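Local coordinates for protein transferrin (Manduca sexta, PDB 6WB6) that carries ferric iron through the insect's body fluid, binding one Fe(3+) ion per molecule together with a carbonate anion, at residues 56-64 and 370-378; 121-132 and 337-347. All coordinates share one frame; numbering follows the deposited sequence.

Contact 1: 56-64 and 370-378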
loop_
_atom_site.group_PDB
_atom_site.type_symbol
_atom_site.label_atom_id
_atom_site.label_comp_id
_atom_site.label_asym_id
_atom_site.label_seq_id
_atom_site.Cartn_x
_atom_site.Cartn_y
_atom_site.Cartn_z
ATOM N N VAL A 56 -14.304 11.512 -8.214
ATOM C CA VAL A 56 -14.414 10.468 -7.203
ATOM C C VAL A 56 -14.567 9.116 -7.889
ATOM O O VAL A 56 -15.297 8.990 -8.877
ATOM C CB VAL A 56 -15.618 10.716 -6.267
ATOM C CG1 VAL A 56 -15.323 11.808 -5.216
ATOM C CG2 VAL A 56 -16.830 11.067 -7.087
ATOM N N ASP A 57 -13.889 8.103 -7.353
ATOM C CA ASP A 57 -14.315 6.736 -7.571
ATOM C C ASP A 57 -15.499 6.437 -6.651
ATOM O O ASP A 57 -15.733 7.163 -5.684
ATOM C CB ASP A 57 -13.173 5.757 -7.297
ATOM C CG ASP A 57 -11.933 6.015 -8.154
ATOM O OD1 ASP A 57 -12.042 6.419 -9.340
ATOM O OD2 ASP A 57 -10.831 5.781 -7.633
ATOM N N PRO A 58 -16.250 5.363 -6.924
ATOM C CA PRO A 58 -17.329 4.954 -6.003
ATOM C C PRO A 58 -16.861 4.774 -4.558
ATOM O O PRO A 58 -17.563 5.136 -3.607
ATOM C CB PRO A 58 -17.804 3.629 -6.629
ATOM C CG PRO A 58 -17.363 3.698 -8.077
ATOM C CD PRO A 58 -16.042 4.372 -7.999
ATOM N N GLU A 59 -15.668 4.224 -4.378
ATOM C CA GLU A 59 -15.076 4.143 -3.053
ATOM C C GLU A 59 -14.969 5.529 -2.394
ATOM O O GLU A 59 -15.123 5.654 -1.175
ATOM C CB GLU A 59 -13.700 3.469 -3.155
ATOM C CG GLU A 59 -13.717 1.968 -3.537
ATOM C CD GLU A 59 -13.649 1.722 -5.069
ATOM O OE1 GLU A 59 -14.031 2.621 -5.826
ATOM O OE2 GLU A 59 -13.196 0.646 -5.513
ATOM N N ASP A 60 -14.687 6.579 -3.181
ATOM C CA ASP A 60 -14.571 7.925 -2.619
ATOM C C ASP A 60 -15.943 8.496 -2.247
ATOM O O ASP A 60 -16.086 9.184 -1.227
ATOM C CB ASP A 60 -13.845 8.846 -3.615
ATOM C CG ASP A 60 -12.451 8.348 -3.988
ATOM O OD1 ASP A 60 -11.662 7.946 -3.098
ATOM O OD2 ASP A 60 -12.145 8.341 -5.195
ATOM N N MET A 61 -16.956 8.236 -3.071
ATOM C CA MET A 61 -18.325 8.618 -2.737
ATOM C C MET A 61 -18.718 8.045 -1.393
ATOM O O MET A 61 -19.316 8.733 -0.553
ATOM C CB MET A 61 -19.290 8.128 -3.827
ATOM C CG MET A 61 -18.944 8.663 -5.225
ATOM S SD MET A 61 -19.850 7.862 -6.580
ATOM C CE MET A 61 -18.945 8.465 -8.018
ATOM N N TYR A 62 -18.356 6.787 -1.162
ATOM C CA TYR A 62 -18.627 6.180 0.120
ATOM C C TYR A 62 -17.932 6.942 1.238
ATOM O O TYR A 62 -18.554 7.257 2.253
ATOM C CB TYR A 62 -18.208 4.708 0.107
ATOM C CG TYR A 62 -18.590 4.042 1.394
ATOM C CD1 TYR A 62 -19.858 3.508 1.558
ATOM C CD2 TYR A 62 -17.714 4.009 2.472
ATOM C CE1 TYR A 62 -20.230 2.923 2.724
ATOM C CE2 TYR A 62 -18.089 3.424 3.667
ATOM C CZ TYR A 62 -19.351 2.880 3.779
ATOM O OH TYR A 62 -19.759 2.296 4.944
ATOM N N VAL A 63 -16.633 7.241 1.085
ATOM C CA VAL A 63 -15.965 8.077 2.087
ATOM C C VAL A 63 -16.739 9.363 2.270
ATOM O O VAL A 63 -16.889 9.873 3.388
ATOM C CB VAL A 63 -14.509 8.372 1.692
ATOM C CG1 VAL A 63 -13.891 9.422 2.651
ATOM C CG2 VAL A 63 -13.681 7.084 1.711
ATOM N N ALA A 64 -17.259 9.892 1.171
ATOM C CA ALA A 64 -17.887 11.200 1.210
ATOM C C ALA A 64 -19.231 11.120 1.917
ATOM O O ALA A 64 -19.593 12.015 2.685
ATOM C CB ALA A 64 -18.025 11.723 -0.214
ATOM N N SER A 370 -7.874 5.458 8.077
ATOM C CA SER A 370 -8.773 4.342 8.351
ATOM C C SER A 370 -9.980 4.374 7.435
ATOM O O SER A 370 -10.398 3.340 6.924
ATOM C CB SER A 370 -9.259 4.359 9.795
ATOM O OG SER A 370 -10.323 3.474 9.911
ATOM N N VAL A 371 -10.600 5.546 7.280
ATOM C CA VAL A 371 -11.795 5.622 6.454
ATOM C C VAL A 371 -11.452 5.317 5.003
ATOM O O VAL A 371 -12.213 4.652 4.297
ATOM C CB VAL A 371 -12.466 6.995 6.601
ATOM C CG1 VAL A 371 -13.796 6.962 5.951
ATOM C CG2 VAL A 371 -12.680 7.334 8.054
ATOM N N PHE A 372 -10.284 5.754 4.551
ATOM C CA PHE A 372 -9.877 5.430 3.195
ATOM C C PHE A 372 -9.674 3.921 3.041
ATOM O O PHE A 372 -10.254 3.289 2.143
ATOM C CB PHE A 372 -8.603 6.194 2.844
ATOM C CG PHE A 372 -8.049 5.822 1.512
ATOM C CD1 PHE A 372 -8.645 6.289 0.360
ATOM C CD2 PHE A 372 -6.951 5.012 1.412
ATOM C CE1 PHE A 372 -8.156 5.927 -0.878
ATOM C CE2 PHE A 372 -6.466 4.641 0.180
ATOM C CZ PHE A 372 -7.066 5.110 -0.963
ATOM N N ALA A 373 -8.865 3.325 3.922
ATOM C CA ALA A 373 -8.596 1.892 3.834
ATOM C C ALA A 373 -9.886 1.097 3.801
ATOM O O ALA A 373 -10.034 0.167 3.001
ATOM C CB ALA A 373 -7.744 1.430 5.002
ATOM N N PHE A 374 -10.833 1.442 4.677
ATOM C CA PHE A 374 -12.084 0.702 4.713
ATOM C C PHE A 374 -12.833 0.836 3.398
ATOM O O PHE A 374 -13.314 -0.152 2.847
ATOM C CB PHE A 374 -12.962 1.189 5.848
ATOM C CG PHE A 374 -14.235 0.449 5.951
ATOM C CD1 PHE A 374 -14.283 -0.759 6.606
ATOM C CD2 PHE A 374 -15.391 0.962 5.408
ATOM C CE1 PHE A 374 -15.443 -1.458 6.720
ATOM C CE2 PHE A 374 -16.574 0.266 5.518
ATOM C CZ PHE A 374 -16.596 -0.948 6.182
ATOM N N SER A 375 -12.966 2.063 2.892
ATOM C CA SER A 375 -13.662 2.265 1.632
ATOM C C SER A 375 -12.982 1.534 0.483
ATOM O O SER A 375 -13.605 1.341 -0.561
ATOM C CB SER A 375 -13.755 3.760 1.305
ATOM O OG SER A 375 -12.468 4.307 1.128
ATOM N N ARG A 376 -11.714 1.157 0.639
ATOM C CA ARG A 376 -10.948 0.497 -0.408
ATOM C C ARG A 376 -10.793 -1.002 -0.158
ATOM O O ARG A 376 -9.850 -1.616 -0.666
ATOM C CB ARG A 376 -9.583 1.150 -0.532
ATOM C CG ARG A 376 -9.628 2.582 -1.080
ATOM C CD ARG A 376 -9.807 2.605 -2.592
ATOM N NE ARG A 376 -10.233 3.929 -3.055
ATOM C CZ ARG A 376 -10.251 4.312 -4.329
ATOM N NH1 ARG A 376 -9.855 3.484 -5.283
ATOM N NH2 ARG A 376 -10.649 5.540 -4.643
ATOM N N ASP A 377 -11.677 -1.576 0.655
ATOM C CA ASP A 377 -11.800 -3.017 0.853
ATOM C C ASP A 377 -10.585 -3.632 1.538
ATOM O O ASP A 377 -10.317 -4.830 1.375
ATOM C CB ASP A 377 -12.073 -3.756 -0.461
ATOM C CG ASP A 377 -12.719 -5.126 -0.208
ATOM O OD1 ASP A 377 -13.768 -5.148 0.463
ATOM O OD2 ASP A 377 -12.157 -6.161 -0.603
ATOM N N ILE A 378 -9.851 -2.844 2.322
ATOM C CA ILE A 378 -8.723 -3.358 3.097
ATOM C C ILE A 378 -9.249 -3.699 4.478
ATOM O O ILE A 378 -9.993 -2.911 5.067
ATOM C CB ILE A 378 -7.585 -2.339 3.169
ATOM C CG1 ILE A 378 -7.078 -2.041 1.764
ATOM C CG2 ILE A 378 -6.447 -2.822 4.076
ATOM C CD1 ILE A 378 -5.938 -1.024 1.775
HETATM O O HOH W 1 -11.390 5.598 -1.275
#
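NH2 of Arg376 is held by two carboxylates at once. It donates to Asp57 OD2 at 3.0 Å and to Asp60 OD1 at 3.0 Å, the first bond nearly straight (161°) and using the anti lone pair of OD2. Both oxygens lie in the guanidinium plane, although the Asp60 carboxylate is met from above its own plane. NH1 adds only a weak bond to Asp57 OD2. A water accepts from Arg376 NE at 2.7 Å and donates to Asp60 OD1 and Ser375 OG, which continues the network to the end of the second helix. One face of the guanidinium rests on Glu59 CB. This network bridges the two halves of the transferrin, joining helix 58-65 of the first to the C-terminal end of helix 360-375 of the second, where a Schellman motif at Asp377 stops the helix. Asp57 is a predicted iron ligand, yet here it turns to Arg376, while Tyr90 and Tyr204 hold the metal. Further along, Val63 presses its CG2 onto Ser375 CB at a tight 3.3 Å, its CG1 reaching Val371 CG1 at 4.1 Å. Tyr62 CE2 lies at the edge of the Phe374 ring, in its plane, 4.0 Å from Phe374 CE2.

Contact 2: 121-132 and 337-347. With NAG (2-acetamido-2-deoxy-beta-D-glucopyranose), chain C; CO3 (carbonate ion), chain G; CO3 (carbonate ion), chain F.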
loop_
_atom_site.group_PDB
_atom_site.type_symbol
_atom_site.label_atom_id
_atom_site.label_comp_id
_atom_site.label_asym_id
_atom_site.label_seq_id
_atom_site.Cartn_x
_atom_site.Cartn_y
_atom_site.Cartn_z
ATOM N N ASN A 121 -13.636 -6.850 -8.501
ATOM C CA ASN A 121 -15.054 -6.659 -8.203
ATOM C C ASN A 121 -15.961 -7.821 -8.598
ATOM O O ASN A 121 -16.603 -8.414 -7.727
ATOM C CB ASN A 121 -15.562 -5.389 -8.868
ATOM C CG ASN A 121 -15.195 -4.152 -8.074
ATOM O OD1 ASN A 121 -15.838 -3.831 -7.074
ATOM N ND2 ASN A 121 -14.137 -3.489 -8.489
ATOM N N VAL A 122 -16.090 -8.115 -9.897
ATOM C CA VAL A 122 -17.087 -9.106 -10.290
ATOM C C VAL A 122 -16.596 -10.499 -9.953
ATOM O O VAL A 122 -17.400 -11.406 -9.685
ATOM C CB VAL A 122 -17.445 -9.013 -11.792
ATOM C CG1 VAL A 122 -17.825 -7.591 -12.157
ATOM C CG2 VAL A 122 -16.285 -9.524 -12.695
ATOM N N GLY A 123 -15.292 -10.690 -9.952
ATOM C CA GLY A 123 -14.761 -12.023 -9.764
ATOM C C GLY A 123 -14.396 -12.379 -8.349
ATOM O O GLY A 123 -13.978 -13.513 -8.104
ATOM N N TYR A 124 -14.550 -11.464 -7.395
ATOM C CA TYR A 124 -14.146 -11.775 -6.027
ATOM C C TYR A 124 -14.944 -11.050 -4.942
ATOM O O TYR A 124 -15.632 -11.700 -4.141
ATOM C CB TYR A 124 -12.668 -11.466 -5.886
ATOM C CG TYR A 124 -12.041 -11.952 -4.638
ATOM C CD1 TYR A 124 -11.480 -13.224 -4.567
ATOM C CD2 TYR A 124 -11.978 -11.142 -3.517
ATOM C CE1 TYR A 124 -10.864 -13.670 -3.402
ATOM C CE2 TYR A 124 -11.374 -11.583 -2.337
ATOM C CZ TYR A 124 -10.819 -12.834 -2.281
ATOM O OH TYR A 124 -10.212 -13.246 -1.101
ATOM N N LYS A 125 -14.841 -9.717 -4.898
ATOM C CA LYS A 125 -15.503 -8.938 -3.861
ATOM C C LYS A 125 -17.006 -9.071 -3.934
ATOM O O LYS A 125 -17.665 -9.219 -2.909
ATOM C CB LYS A 125 -15.110 -7.466 -3.968
ATOM C CG LYS A 125 -13.602 -7.241 -3.909
ATOM C CD LYS A 125 -13.229 -5.793 -3.736
ATOM C CE LYS A 125 -13.432 -4.990 -5.015
ATOM N NZ LYS A 125 -13.159 -3.520 -4.777
ATOM N N ILE A 126 -17.574 -9.009 -5.130
ATOM C CA ILE A 126 -19.020 -9.131 -5.264
ATOM C C ILE A 126 -19.406 -10.565 -4.890
ATOM O O ILE A 126 -20.234 -10.765 -3.982
ATOM C CB ILE A 126 -19.459 -8.716 -6.680
ATOM C CG1 ILE A 126 -19.312 -7.188 -6.824
ATOM C CG2 ILE A 126 -20.873 -9.180 -7.009
ATOM C CD1 ILE A 126 -19.802 -6.663 -8.125
ATOM N N PRO A 127 -18.831 -11.589 -5.508
ATOM C CA PRO A 127 -19.214 -12.950 -5.097
ATOM C C PRO A 127 -19.106 -13.159 -3.597
ATOM O O PRO A 127 -19.987 -13.773 -2.986
ATOM C CB PRO A 127 -18.238 -13.823 -5.876
ATOM C CG PRO A 127 -18.024 -13.102 -7.123
ATOM C CD PRO A 127 -17.998 -11.624 -6.734
ATOM N N LEU A 128 -18.043 -12.663 -2.976
ATOM C CA LEU A 128 -17.932 -12.834 -1.538
ATOM C C LEU A 128 -19.051 -12.099 -0.826
ATOM O O LEU A 128 -19.633 -12.634 0.122
ATOM C CB LEU A 128 -16.567 -12.370 -1.049
ATOM C CG LEU A 128 -15.425 -13.364 -1.206
ATOM C CD1 LEU A 128 -14.071 -12.695 -1.030
ATOM C CD2 LEU A 128 -15.540 -14.484 -0.216
ATOM N N THR A 129 -19.396 -10.887 -1.299
ATOM C CA THR A 129 -20.426 -10.092 -0.645
ATOM C C THR A 129 -21.766 -10.804 -0.661
ATOM O O THR A 129 -22.500 -10.771 0.332
ATOM C CB THR A 129 -20.546 -8.694 -1.318
ATOM O OG1 THR A 129 -19.330 -7.961 -1.144
ATOM C CG2 THR A 129 -21.695 -7.863 -0.716
ATOM N N MET A 130 -22.113 -11.434 -1.786
ATOM C CA MET A 130 -23.438 -12.038 -1.943
ATOM C C MET A 130 -23.503 -13.432 -1.333
ATOM O O MET A 130 -24.454 -13.755 -0.622
ATOM C CB MET A 130 -23.819 -12.108 -3.434
ATOM C CG MET A 130 -23.885 -10.725 -4.121
ATOM S SD MET A 130 -24.774 -9.565 -3.032
ATOM C CE MET A 130 -24.433 -7.987 -3.805
ATOM N N LEU A 131 -22.517 -14.276 -1.627
ATOM C CA LEU A 131 -22.529 -15.645 -1.117
ATOM C C LEU A 131 -22.508 -15.682 0.403
ATOM O O LEU A 131 -23.176 -16.525 1.021
ATOM C CB LEU A 131 -21.332 -16.416 -1.655
ATOM C CG LEU A 131 -21.280 -16.589 -3.171
ATOM C CD1 LEU A 131 -20.043 -17.365 -3.517
ATOM C CD2 LEU A 131 -22.509 -17.293 -3.703
ATOM N N MET A 132 -21.734 -14.791 1.025
ATOM C CA MET A 132 -21.614 -14.802 2.473
ATOM C C MET A 132 -22.948 -14.580 3.160
ATOM O O MET A 132 -23.057 -14.823 4.363
ATOM C CB MET A 132 -20.625 -13.731 2.935
ATOM C CG MET A 132 -21.125 -12.294 2.785
ATOM S SD MET A 132 -19.969 -11.146 3.528
ATOM C CE MET A 132 -20.333 -11.526 5.239
ATOM N N ASN A 337 -26.162 -2.017 -5.874
ATOM C CA ASN A 337 -25.864 -2.958 -4.792
ATOM C C ASN A 337 -24.406 -2.872 -4.361
ATOM O O ASN A 337 -23.821 -3.849 -3.898
ATOM C CB ASN A 337 -26.203 -4.392 -5.183
ATOM C CG ASN A 337 -27.691 -4.599 -5.385
ATOM O OD1 ASN A 337 -28.516 -3.927 -4.766
ATOM N ND2 ASN A 337 -28.043 -5.529 -6.248
ATOM N N TYR A 338 -23.792 -1.711 -4.516
ATOM C CA TYR A 338 -22.356 -1.633 -4.309
ATOM C C TYR A 338 -21.986 -1.146 -2.919
ATOM O O TYR A 338 -20.829 -1.288 -2.525
ATOM C CB TYR A 338 -21.726 -0.731 -5.385
ATOM C CG TYR A 338 -20.250 -0.941 -5.555
ATOM C CD1 TYR A 338 -19.767 -2.067 -6.187
ATOM C CD2 TYR A 338 -19.338 -0.009 -5.086
ATOM C CE1 TYR A 338 -18.423 -2.261 -6.361
ATOM C CE2 TYR A 338 -17.977 -0.201 -5.244
ATOM C CZ TYR A 338 -17.533 -1.334 -5.898
ATOM O OH TYR A 338 -16.196 -1.558 -6.055
ATOM N N THR A 339 -22.918 -0.559 -2.171
ATOM C CA THR A 339 -22.595 -0.211 -0.788
ATOM C C THR A 339 -22.311 -1.476 0.010
ATOM O O THR A 339 -21.351 -1.531 0.787
ATOM C CB THR A 339 -23.739 0.580 -0.152
ATOM O OG1 THR A 339 -24.197 1.591 -1.054
ATOM C CG2 THR A 339 -23.263 1.234 1.154
ATOM N N GLU A 340 -23.124 -2.515 -0.216
ATOM C CA GLU A 340 -22.895 -3.840 0.364
ATOM C C GLU A 340 -21.469 -4.303 0.150
ATOM O O GLU A 340 -20.806 -4.796 1.077
ATOM C CB GLU A 340 -23.851 -4.854 -0.278
ATOM C CG GLU A 340 -25.305 -4.588 -0.038
ATOM C CD GLU A 340 -26.202 -5.504 -0.863
ATOM O OE1 GLU A 340 -26.148 -6.735 -0.661
ATOM O OE2 GLU A 340 -26.948 -4.980 -1.719
ATOM N N VAL A 341 -20.994 -4.176 -1.091
ATOM C CA VAL A 341 -19.638 -4.586 -1.448
ATOM C C VAL A 341 -18.617 -3.750 -0.694
ATOM O O VAL A 341 -17.644 -4.268 -0.142
ATOM C CB VAL A 341 -19.446 -4.458 -2.970
ATOM C CG1 VAL A 341 -18.090 -4.938 -3.374
ATOM C CG2 VAL A 341 -20.515 -5.223 -3.706
ATOM N N ILE A 342 -18.791 -2.432 -0.701
ATOM C CA ILE A 342 -17.817 -1.590 -0.021
ATOM C C ILE A 342 -17.781 -1.934 1.470
ATOM O O ILE A 342 -16.715 -1.990 2.092
ATOM C CB ILE A 342 -18.140 -0.099 -0.266
ATOM C CG1 ILE A 342 -17.705 0.349 -1.678
ATOM C CG2 ILE A 342 -17.455 0.745 0.771
ATOM C CD1 ILE A 342 -18.392 1.654 -2.178
ATOM N N GLU A 343 -18.939 -2.178 2.061
ATOM C CA GLU A 343 -19.019 -2.453 3.498
ATOM C C GLU A 343 -18.855 -3.928 3.822
ATOM O O GLU A 343 -18.991 -4.305 4.980
ATOM C CB GLU A 343 -20.341 -1.936 4.061
ATOM C CG GLU A 343 -20.413 -0.406 4.055
ATOM C CD GLU A 343 -21.734 0.136 4.603
ATOM O OE1 GLU A 343 -22.703 -0.641 4.650
ATOM O OE2 GLU A 343 -21.799 1.322 4.996
ATOM N N ARG A 344 -18.521 -4.761 2.836
ATOM C CA ARG A 344 -18.296 -6.178 3.108
ATOM C C ARG A 344 -17.405 -6.370 4.324
ATOM O O ARG A 344 -16.386 -5.688 4.503
ATOM C CB ARG A 344 -17.659 -6.880 1.917
ATOM C CG ARG A 344 -17.397 -8.369 2.173
ATOM C CD ARG A 344 -17.067 -9.038 0.877
ATOM N NE ARG A 344 -15.779 -8.579 0.401
ATOM C CZ ARG A 344 -14.612 -9.077 0.791
ATOM N NH1 ARG A 344 -14.561 -10.058 1.677
ATOM N NH2 ARG A 344 -13.488 -8.583 0.300
ATOM N N GLY A 345 -17.807 -7.316 5.154
ATOM C CA GLY A 345 -17.011 -7.743 6.282
ATOM C C GLY A 345 -16.908 -9.258 6.322
ATOM O O GLY A 345 -17.054 -9.954 5.301
ATOM N N HIS A 346 -16.667 -9.784 7.513
ATOM C CA HIS A 346 -16.453 -11.214 7.690
ATOM C C HIS A 346 -17.299 -11.779 8.830
ATOM O O HIS A 346 -17.013 -12.869 9.337
ATOM C CB HIS A 346 -14.964 -11.475 7.906
ATOM C CG HIS A 346 -14.111 -10.996 6.769
ATOM N ND1 HIS A 346 -13.643 -9.698 6.682
ATOM C CD2 HIS A 346 -13.671 -11.632 5.655
ATOM C CE1 HIS A 346 -12.948 -9.561 5.565
ATOM N NE2 HIS A 346 -12.946 -10.722 4.924
ATOM N N GLY A 347 -18.365 -11.088 9.204
ATOM C CA GLY A 347 -19.165 -11.514 10.328
ATOM C C GLY A 347 -18.641 -10.962 11.636
ATOM O O GLY A 347 -17.438 -10.785 11.831
HETATM C C1 NAG C . -29.443 -5.760 -6.428
HETATM C C2 NAG C . -29.761 -6.065 -7.880
HETATM C C3 NAG C . -31.172 -6.618 -8.117
HETATM C C4 NAG C . -31.604 -7.637 -7.058
HETATM C C5 NAG C . -31.129 -7.260 -5.656
HETATM C C6 NAG C . -31.241 -8.458 -4.740
HETATM C C7 NAG C . -28.432 -4.600 -9.343
HETATM C C8 NAG C . -28.523 -3.372 -10.196
HETATM N N2 NAG C . -29.548 -4.865 -8.665
HETATM O O3 NAG C . -31.146 -7.240 -9.410
HETATM O O4 NAG C . -33.030 -7.703 -6.914
HETATM O O5 NAG C . -29.758 -6.873 -5.614
HETATM O O6 NAG C . -30.459 -9.482 -5.344
HETATM O O7 NAG C . -27.421 -5.288 -9.305
HETATM C C CO3 G . -13.266 -7.523 -11.799
HETATM O O1 CO3 G . -12.104 -7.231 -12.300
HETATM O O2 CO3 G . -13.386 -8.681 -11.259
HETATM O O3 CO3 G . -14.285 -6.716 -11.801
HETATM C C CO3 F . -11.096 -4.494 -10.861
HETATM O O1 CO3 F . -10.219 -4.035 -10.022
HETATM O O2 CO3 F . -10.897 -4.430 -12.196
HETATM O O3 CO3 F . -12.177 -5.007 -10.316
HETATM O O HOH W 2 -13.113 -1.404 -6.843
HETATM O O HOH W 3 -15.134 -2.324 -3.872
#
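A very short hydrogen bond, 2.5 Å from Tyr338 OH to Asn121 OD1, joins the start of helix 121-131 to helix 338-342. The oxygen lies at the edge of the tyrosine ring, close to its plane, with the amide turned 37° from it. Two waters donate to the same hydroxyl and both accept from Lys125 NZ. One of them also accepts from Asn121 ND2. That amide nitrogen and the Asn121 backbone N both donate to O3 of the chain F carbonate, while Val122 N donates to O3 of the chain G carbonate in an almost straight bond (175°) and Gly123 N to its O2. Thr116 and Arg120 help complete this second pocket, which matches the anion site predicted for the family, at the N-terminus of a helix that opens with a pi-type turn. Replacing Asn121 by alanine would probably leave the Tyr338 hydroxyl without its acceptor and the chain F carbonate without one of its donors. Two turns along, Thr129 OG1, anti to the carbonyl carbon (chi1 -64°), donates to Lys125 O and abuts Arg344 CD at 3.2 Å. Leu128 CD1 sits over the rim of one face of the Arg344 guanidinium, whose NH1 pairs with Glu151; its buried NE has no partner. With OD1 committed to the tyrosine, the Asn121 amide is probably held in the flip that turns ND2 to the chain F carbonate, near iron ligands Tyr90 and Tyr204.

How the contacts relate
Along the chain the four segments run 56-64, 121-132, 337-347 and 370-378, so contact 2 lies within the span that contact 1 encloses; their centres are 14 Å apart. Helix 338-342 is the element between them, touching helix 58-65 through Tyr338, Thr339 and Ile342, and packing across helix 121-131, with Tyr338 at its carbonate-binding start. Helix 58-65 follows strand 53-56 of the four-stranded sheet, whereas helix 121-131 follows strand 112-114 of the mixed sheet, so the short helix packs between elements that follow the two sheets of the iron-binding half. A salt bridge from Asp377 OD2 to Arg344 NH2 (2.9 Å) ties contact 1 directly to contact 2, linking the junction between the halves to the neighbourhood of the anion site.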